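Local coordinates for protein SAP-like pentraxin (Limulus polyphemus, PDB 3FLP) that probably acts as a calcium-binding, sugar-binding lectin of the pentraxin family, its subunits forming two stacked rings of seven, at residues G72-G77 / I88-E93; F43-G48 / M66-D71; A30-T35 / G131-A136. One frame throughout, in Å; residues are numbered along the deposited sequence.

Interaction 1: G72-G77 / I88-E93; sequences GTLNLG and ISCPIE
L76 and I88 pair antiparallel where strands 73-77 and 88-90 run at 147° with axes 4.6 Å apart: L76 N meets I88 O at 3.0 Å and 173°, I88 N returns to L76 O, and C90 N reaches L74 O at 2.8 Å, while beyond P91, the centre of an inverse gamma turn, a weak bond from L74 N to I92 O follows. On the face carrying L74, L76, I88 and C90 the contact is apolar. The sulfur of C90 lies anti to its own carbonyl carbon (chi1 -71°), and L76 CD1 touches this SG at 3.6 Å. L74 offers only its CB, which meets C90 CB at 4.1 Å and, past the turn, I92 CG2 at 4.0 Å. On the other face T73 CG2 lies 3.3 Å from C90 O. Strands 73-80 and 86-90 make a beta hairpin at one edge of the two-sheet sandwich of the pentraxin fold. Strand 60-68 flanks it on its other side, with M66 against L74 and L76. Strand 112-117 of the facing sheet packs V115 on L76 and I88, and the C90-C122 disulfide ties the two sheets covalently.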
loop_
_atom_site.group_PDB
_atom_site.type_symbol
_atom_site.label_atom_id
_atom_site.label_comp_id
_atom_site.label_asym_id
_atom_site.label_seq_id
_atom_site.Cartn_x
_atom_site.Cartn_y
_atom_site.Cartn_z
ATOM N N GLY A 72 35.948 40.721 -3.062
ATOM C CA GLY A 72 35.051 39.655 -3.482
ATOM C C GLY A 72 33.760 39.550 -2.680
ATOM O O GLY A 72 32.925 38.689 -2.948
ATOM N N THR A 73 33.594 40.431 -1.700
ATOM C CA THR A 73 32.408 40.446 -0.844
ATOM C C THR A 73 31.154 40.936 -1.564
ATOM O O THR A 73 31.193 41.924 -2.301
ATOM C CB THR A 73 32.649 41.350 0.388
ATOM O OG1 THR A 73 33.609 40.728 1.247
ATOM C CG2 THR A 73 31.370 41.577 1.160
ATOM N N LEU A 74 30.041 40.248 -1.337
ATOM C CA LEU A 74 28.775 40.626 -1.953
ATOM C C LEU A 74 28.104 41.771 -1.205
ATOM O O LEU A 74 28.023 41.760 0.019
ATOM C CB LEU A 74 27.811 39.441 -1.985
ATOM C CG LEU A 74 26.404 39.751 -2.518
ATOM C CD1 LEU A 74 26.470 40.154 -3.988
ATOM C CD2 LEU A 74 25.512 38.537 -2.340
ATOM N N ASN A 75 27.633 42.761 -1.952
ATOM C CA ASN A 75 26.928 43.893 -1.372
ATOM C C ASN A 75 25.553 43.985 -2.031
ATOM O O ASN A 75 25.440 44.069 -3.254
ATOM C CB ASN A 75 27.713 45.186 -1.587
ATOM C CG ASN A 75 28.434 45.639 -0.336
ATOM O OD1 ASN A 75 29.222 44.891 0.253
ATOM N ND2 ASN A 75 28.171 46.873 0.079
ATOM N N LEU A 76 24.505 43.951 -1.216
ATOM C CA LEU A 76 23.148 44.018 -1.738
ATOM C C LEU A 76 22.525 45.355 -1.385
ATOM O O LEU A 76 22.539 45.778 -0.227
ATOM C CB LEU A 76 22.304 42.868 -1.174
ATOM C CG LEU A 76 22.803 41.462 -1.529
ATOM C CD1 LEU A 76 22.008 40.419 -0.758
ATOM C CD2 LEU A 76 22.681 41.240 -3.044
ATOM N N GLY A 77 21.979 46.020 -2.395
ATOM C CA GLY A 77 21.376 47.312 -2.170
ATOM C C GLY A 77 19.888 47.381 -2.425
ATOM O O GLY A 77 19.318 46.573 -3.165
ATOM N N ILE A 88 23.943 46.571 2.250
ATOM C CA ILE A 88 24.240 45.671 3.353
ATOM C C ILE A 88 25.188 44.628 2.784
ATOM O O ILE A 88 24.882 43.982 1.772
ATOM C CB ILE A 88 22.980 44.970 3.890
ATOM C CG1 ILE A 88 22.044 46.004 4.534
ATOM C CG2 ILE A 88 23.378 43.897 4.899
ATOM C CD1 ILE A 88 20.767 45.420 5.088
ATOM N N SER A 89 26.349 44.472 3.411
ATOM C CA SER A 89 27.310 43.505 2.916
ATOM C C SER A 89 27.023 42.104 3.443
ATOM O O SER A 89 26.533 41.926 4.562
ATOM C CB SER A 89 28.748 43.940 3.239
ATOM O OG SER A 89 28.956 44.058 4.625
ATOM N N CYS A 90 27.300 41.115 2.600
ATOM C CA CYS A 90 27.081 39.720 2.936
ATOM C C CYS A 90 28.422 39.007 3.094
ATOM O O CYS A 90 29.324 39.175 2.271
ATOM C CB CYS A 90 26.268 39.033 1.836
ATOM S SG CYS A 90 24.507 39.508 1.702
ATOM N N PRO A 91 28.562 38.188 4.150
ATOM C CA PRO A 91 29.800 37.450 4.416
ATOM C C PRO A 91 29.986 36.267 3.475
ATOM O O PRO A 91 30.065 35.122 3.916
ATOM C CB PRO A 91 29.619 37.006 5.860
ATOM C CG PRO A 91 28.156 36.668 5.889
ATOM C CD PRO A 91 27.520 37.834 5.132
ATOM N N ILE A 92 30.048 36.542 2.178
ATOM C CA ILE A 92 30.234 35.485 1.197
ATOM C C ILE A 92 31.022 36.014 0.009
ATOM O O ILE A 92 30.741 37.097 -0.501
ATOM C CB ILE A 92 28.871 34.903 0.710
ATOM C CG1 ILE A 92 29.115 33.735 -0.251
ATOM C CG2 ILE A 92 28.047 35.975 0.023
ATOM C CD1 ILE A 92 27.848 32.985 -0.645
ATOM N N GLU A 93 32.029 35.258 -0.414
ATOM C CA GLU A 93 32.839 35.672 -1.545
ATOM C C GLU A 93 32.134 35.289 -2.836
ATOM O O GLU A 93 31.742 34.140 -3.022
ATOM C CB GLU A 93 34.223 35.026 -1.489
ATOM C CG GLU A 93 35.094 35.415 -2.668
ATOM C CD GLU A 93 36.573 35.292 -2.376
ATOM O OE1 GLU A 93 36.997 34.235 -1.863
ATOM O OE2 GLU A 93 37.313 36.256 -2.669
#

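Interaction 2: F43-G48 / M66-D71; sequences FHRNTG and MYVKSD
R45 and V68 cross obliquely, the arginine lying against the valine with its aliphatic part while its charged end reaches the backbone of K69 and S70. R45 CG is 3.7 Å from V68 CB, and NE is equally close to V68 CG1, so that the isopropyl group follows the arginine from methylene to guanidinium. With CG anti to the carbonyl carbon (chi1 -73°) and the chain extended from CG to NE, the guanidinium arrives at the turn after strand 60-68. There NH1 donates to S70 O at 3.1 Å, a bent bond of 143° whose donor stands above the carbonyl plane. K69 O lies over one guanidinium face, poorly angled for bonding. Between the backbones, V68 N donates to R45 O at 2.8 Å, nearly straight, in the carbonyl plane and on a lone pair, which fixes the arginine backbone beside the valine. T47 and Y67 instead lie side by side and point the same way: T47 OG1 is 3.6 Å from Y67 CB and approaches the ring obliquely. K69 NZ, in the ring plane at the edge of Y67, hydrogen-bonds to Y67 OH. G48 and M66 close the contact as an antiparallel hydrogen-bonded pair, their reciprocal N-H to O bonds both 3.2 Å long, and G48 lies about 6 Å from the side chain of E157, a calcium ligand. The loop leading from strand 33-42 thus enters strand 48-55 alongside strand 60-68. On the far side of 60-68 comes strand 73-80, where N75 meets Y67, while M66 packs across onto I40 and P42 of strand 33-42, in the other sheet.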
loop_
_atom_site.group_PDB
_atom_site.type_symbol
_atom_site.label_atom_id
_atom_site.label_comp_id
_atom_site.label_asym_id
_atom_site.label_seq_id
_atom_site.Cartn_x
_atom_site.Cartn_y
_atom_site.Cartn_z
ATOM N N PHE A 43 27.482 38.317 -13.943
ATOM C CA PHE A 43 28.564 38.327 -14.927
ATOM C C PHE A 43 29.581 39.438 -14.665
ATOM O O PHE A 43 30.659 39.436 -15.257
ATOM C CB PHE A 43 28.016 38.487 -16.349
ATOM C CG PHE A 43 27.345 37.250 -16.898
ATOM C CD1 PHE A 43 27.528 36.002 -16.297
ATOM C CD2 PHE A 43 26.567 37.325 -18.051
ATOM C CE1 PHE A 43 26.943 34.852 -16.839
ATOM C CE2 PHE A 43 25.981 36.181 -18.599
ATOM C CZ PHE A 43 26.171 34.944 -17.991
ATOM N N HIS A 44 29.247 40.396 -13.800
ATOM C CA HIS A 44 30.186 41.477 -13.498
ATOM C C HIS A 44 30.132 41.989 -12.063
ATOM O O HIS A 44 29.114 41.881 -11.376
ATOM C CB HIS A 44 30.022 42.647 -14.489
ATOM C CG HIS A 44 28.632 43.205 -14.571
ATOM N ND1 HIS A 44 28.045 43.914 -13.543
ATOM C CD2 HIS A 44 27.723 43.185 -15.577
ATOM C CE1 HIS A 44 26.840 44.308 -13.913
ATOM N NE2 HIS A 44 26.619 43.880 -15.143
ATOM N N ARG A 45 31.252 42.543 -11.612
ATOM C CA ARG A 45 31.371 43.064 -10.259
ATOM C C ARG A 45 30.712 44.421 -10.040
ATOM O O ARG A 45 30.216 44.693 -8.944
ATOM C CB ARG A 45 32.845 43.170 -9.861
ATOM C CG ARG A 45 33.519 41.838 -9.582
ATOM C CD ARG A 45 34.854 42.049 -8.886
ATOM N NE ARG A 45 35.278 40.850 -8.171
ATOM C CZ ARG A 45 36.295 40.802 -7.316
ATOM N NH1 ARG A 45 37.011 41.891 -7.061
ATOM N NH2 ARG A 45 36.588 39.664 -6.701
ATOM N N ASN A 46 30.701 45.267 -11.067
ATOM C CA ASN A 46 30.118 46.592 -10.915
ATOM C C ASN A 46 28.614 46.571 -10.697
ATOM O O ASN A 46 27.918 45.631 -11.083
ATOM C CB ASN A 46 30.481 47.509 -12.096
ATOM C CG ASN A 46 30.196 46.883 -13.439
ATOM O OD1 ASN A 46 30.823 45.894 -13.824
ATOM N ND2 ASN A 46 29.253 47.462 -14.170
ATOM N N THR A 47 28.130 47.625 -10.050
ATOM C CA THR A 47 26.724 47.773 -9.717
ATOM C C THR A 47 25.764 47.547 -10.876
ATOM O O THR A 47 25.978 48.030 -11.986
ATOM C CB THR A 47 26.464 49.169 -9.146
ATOM O OG1 THR A 47 27.402 49.421 -8.093
ATOM C CG2 THR A 47 25.044 49.269 -8.596
ATOM N N GLY A 48 24.703 46.804 -10.596
ATOM C CA GLY A 48 23.687 46.534 -11.593
ATOM C C GLY A 48 22.350 46.453 -10.881
ATOM O O GLY A 48 22.288 45.983 -9.746
ATOM N N MET A 66 23.082 45.118 -6.749
ATOM C CA MET A 66 24.185 44.408 -6.125
ATOM C C MET A 66 25.473 44.824 -6.794
ATOM O O MET A 66 25.467 45.414 -7.873
ATOM C CB MET A 66 24.034 42.891 -6.303
ATOM C CG MET A 66 24.284 42.426 -7.749
ATOM S SD MET A 66 24.642 40.650 -7.928
ATOM C CE MET A 66 26.431 40.643 -7.731
ATOM N N TYR A 67 26.575 44.517 -6.131
ATOM C CA TYR A 67 27.896 44.751 -6.675
ATOM C C TYR A 67 28.842 43.960 -5.797
ATOM O O TYR A 67 28.486 43.569 -4.687
ATOM C CB TYR A 67 28.246 46.245 -6.741
ATOM C CG TYR A 67 28.553 46.941 -5.443
ATOM C CD1 TYR A 67 29.827 46.887 -4.884
ATOM C CD2 TYR A 67 27.586 47.714 -4.808
ATOM C CE1 TYR A 67 30.129 47.597 -3.733
ATOM C CE2 TYR A 67 27.877 48.425 -3.657
ATOM C CZ TYR A 67 29.147 48.365 -3.125
ATOM O OH TYR A 67 29.428 49.074 -1.981
ATOM N N VAL A 68 30.024 43.677 -6.322
ATOM C CA VAL A 68 31.015 42.910 -5.595
ATOM C C VAL A 68 32.158 43.826 -5.201
ATOM O O VAL A 68 32.715 44.521 -6.050
ATOM C CB VAL A 68 31.541 41.765 -6.480
ATOM C CG1 VAL A 68 32.530 40.910 -5.706
ATOM C CG2 VAL A 68 30.368 40.930 -6.976
ATOM N N LYS A 69 32.495 43.841 -3.913
ATOM C CA LYS A 69 33.587 44.681 -3.419
ATOM C C LYS A 69 34.915 44.147 -3.940
ATOM O O LYS A 69 34.992 43.032 -4.465
ATOM C CB LYS A 69 33.657 44.676 -1.886
ATOM C CG LYS A 69 32.375 45.026 -1.150
ATOM C CD LYS A 69 31.931 46.451 -1.405
ATOM C CE LYS A 69 32.834 47.484 -0.733
ATOM N NZ LYS A 69 32.359 48.877 -1.045
ATOM N N SER A 70 35.961 44.945 -3.765
ATOM C CA SER A 70 37.309 44.583 -4.194
ATOM C C SER A 70 37.768 43.231 -3.639
ATOM O O SER A 70 38.447 42.471 -4.329
ATOM C CB SER A 70 38.289 45.680 -3.756
ATOM O OG SER A 70 39.604 45.407 -4.207
ATOM N N ASP A 71 37.392 42.936 -2.398
ATOM C CA ASP A 71 37.780 41.677 -1.762
ATOM C C ASP A 71 36.877 40.498 -2.134
ATOM O O ASP A 71 37.023 39.408 -1.585
ATOM C CB ASP A 71 37.815 41.845 -0.235
ATOM C CG ASP A 71 36.464 42.221 0.351
ATOM O OD1 ASP A 71 35.507 42.418 -0.428
ATOM O OD2 ASP A 71 36.355 42.323 1.594
#

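Interaction 3: A30-T35 / G131-A136; sequences AVRQLT and GHQISA
V31 and I134 form the close part of this contact, a single antiparallel bridge in which V31 N donates to I134 O at 3.2 Å and I134 N to V31 O at 3.0 Å. The second bond is bent, with an N-H...O angle of 134°, although the donor lies nearly along the C=O direction of V31 (C=O...N 170°). A30 CA adds a CA-H...O contact to I134 O. Both side chains of the bridge are buried and lie side by side, pointing the same way; V31 CG2, held between its backbone N and carbonyl carbon, is 3.8 Å from both CB and CD1 of I134. Toward solvent the fit rests on less. A30 CB and A136 CB touch at 4.0 Å. R32 and Q133 also run side by side, their guanidinium and amide planes 54° apart, but NH2 and NE2, 3.1 Å from each other, are both donors and make no bond. The R32 guanidinium instead finds a cation-pi partner in F43 of a neighbouring subunit. The bridge ties the approach to strand 33-42 to the loop between strands 120-125 and 139-142. I134 continues inward onto F62 of strand 60-68 and W106 of strand 100-107, which belong to different sheets.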
loop_
_atom_site.group_PDB
_atom_site.type_symbol
_atom_site.label_atom_id
_atom_site.label_comp_id
_atom_site.label_asym_id
_atom_site.label_seq_id
_atom_site.Cartn_x
_atom_site.Cartn_y
_atom_site.Cartn_z
ATOM N N ALA A 30 -1.081 48.043 -4.744
ATOM C CA ALA A 30 -0.431 48.888 -3.750
ATOM C C ALA A 30 0.121 47.926 -2.697
ATOM O O ALA A 30 -0.538 46.939 -2.359
ATOM C CB ALA A 30 -1.451 49.830 -3.111
ATOM N N VAL A 31 1.323 48.188 -2.190
ATOM C CA VAL A 31 1.902 47.315 -1.166
ATOM C C VAL A 31 2.589 48.138 -0.088
ATOM O O VAL A 31 3.102 49.227 -0.362
ATOM C CB VAL A 31 2.980 46.342 -1.747
ATOM C CG1 VAL A 31 2.379 45.455 -2.842
ATOM C CG2 VAL A 31 4.167 47.138 -2.287
ATOM N N ARG A 32 2.593 47.629 1.139
ATOM C CA ARG A 32 3.292 48.330 2.199
ATOM C C ARG A 32 4.515 47.524 2.619
ATOM O O ARG A 32 5.325 47.973 3.425
ATOM C CB ARG A 32 2.376 48.642 3.390
ATOM C CG ARG A 32 1.425 47.565 3.836
ATOM C CD ARG A 32 0.754 48.020 5.136
ATOM N NE ARG A 32 -0.110 49.193 4.972
ATOM C CZ ARG A 32 -0.443 50.020 5.966
ATOM N NH1 ARG A 32 0.023 49.817 7.191
ATOM N NH2 ARG A 32 -1.263 51.036 5.749
ATOM N N GLN A 33 4.653 46.342 2.023
ATOM C CA GLN A 33 5.775 45.445 2.282
ATOM C C GLN A 33 6.082 44.665 1.008
ATOM O O GLN A 33 5.202 44.430 0.181
ATOM C CB GLN A 33 5.438 44.441 3.389
ATOM C CG GLN A 33 5.122 45.045 4.743
ATOM C CD GLN A 33 4.715 43.984 5.753
ATOM O OE1 GLN A 33 3.817 43.176 5.493
ATOM N NE2 GLN A 33 5.365 43.983 6.905
ATOM N N LEU A 34 7.329 44.244 0.858
ATOM C CA LEU A 34 7.703 43.496 -0.323
ATOM C C LEU A 34 8.934 42.636 -0.087
ATOM O O LEU A 34 9.912 43.080 0.515
ATOM C CB LEU A 34 7.961 44.464 -1.482
ATOM C CG LEU A 34 7.816 43.926 -2.904
ATOM C CD1 LEU A 34 6.352 43.575 -3.184
ATOM C CD2 LEU A 34 8.294 44.990 -3.885
ATOM N N THR A 35 8.873 41.391 -0.548
ATOM C CA THR A 35 10.009 40.486 -0.440
ATOM C C THR A 35 10.275 39.974 -1.854
ATOM O O THR A 35 9.391 39.387 -2.492
ATOM C CB THR A 35 9.726 39.275 0.490
ATOM O OG1 THR A 35 9.498 39.732 1.831
ATOM C CG2 THR A 35 10.919 38.318 0.494
ATOM N N GLY A 131 7.137 54.186 6.686
ATOM C CA GLY A 131 5.863 54.853 6.509
ATOM C C GLY A 131 5.474 54.972 5.042
ATOM O O GLY A 131 4.408 55.487 4.713
ATOM N N HIS A 132 6.334 54.496 4.150
ATOM C CA HIS A 132 6.033 54.583 2.731
ATOM C C HIS A 132 5.217 53.405 2.223
ATOM O O HIS A 132 5.450 52.260 2.601
ATOM C CB HIS A 132 7.313 54.671 1.895
ATOM C CG HIS A 132 7.057 54.758 0.422
ATOM N ND1 HIS A 132 6.513 55.876 -0.174
ATOM C CD2 HIS A 132 7.248 53.857 -0.571
ATOM C CE1 HIS A 132 6.380 55.662 -1.471
ATOM N NE2 HIS A 132 6.819 54.444 -1.738
ATOM N N GLN A 133 4.258 53.708 1.358
ATOM C CA GLN A 133 3.416 52.701 0.736
ATOM C C GLN A 133 3.575 52.880 -0.764
ATOM O O GLN A 133 3.305 53.954 -1.295
ATOM C CB GLN A 133 1.946 52.903 1.097
ATOM C CG GLN A 133 1.591 52.540 2.525
ATOM C CD GLN A 133 0.103 52.659 2.788
ATOM O OE1 GLN A 133 -0.717 52.142 2.019
ATOM N NE2 GLN A 133 -0.257 53.339 3.876
ATOM N N ILE A 134 4.027 51.838 -1.445
ATOM C CA ILE A 134 4.196 51.919 -2.887
ATOM C C ILE A 134 2.807 52.016 -3.512
ATOM O O ILE A 134 1.975 51.125 -3.342
ATOM C CB ILE A 134 4.947 50.676 -3.423
ATOM C CG1 ILE A 134 6.339 50.615 -2.786
ATOM C CG2 ILE A 134 5.052 50.736 -4.941
ATOM C CD1 ILE A 134 7.108 49.360 -3.099
ATOM N N SER A 135 2.555 53.110 -4.220
ATOM C CA SER A 135 1.259 53.313 -4.844
ATOM C C SER A 135 0.959 52.241 -5.890
ATOM O O SER A 135 1.868 51.679 -6.503
ATOM C CB SER A 135 1.190 54.712 -5.463
ATOM O OG SER A 135 2.445 55.086 -5.994
ATOM N N ALA A 136 -0.326 51.959 -6.067
ATOM C CA ALA A 136 -0.798 50.951 -7.005
ATOM C C ALA A 136 -0.411 51.251 -8.443
ATOM O O ALA A 136 -0.280 52.414 -8.832
ATOM C CB ALA A 136 -2.316 50.832 -6.902
#

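From the N terminus, the chain first enters interaction 3 at 30-35, and that loop does not close until 131-136. Interactions 2 and 1 are both nested inside it and follow each other in series: 43-48 is met by 66-71 before 72-77 opens the short hairpin ended by 88-93. No loops cross. Interactions 1 and 2 touch, their centres 9 Å apart, because strands 60-68 and 73-80 are neighbours in one sheet; N75 N to Y67 O, 3.0 Å, is a probable hydrogen bond between them. Interaction 3 lies across the chain's centre from interaction 2, about 28 Å between centres, binding the residues just before strand 33-42, a strand of the other sheet, to a distant loop.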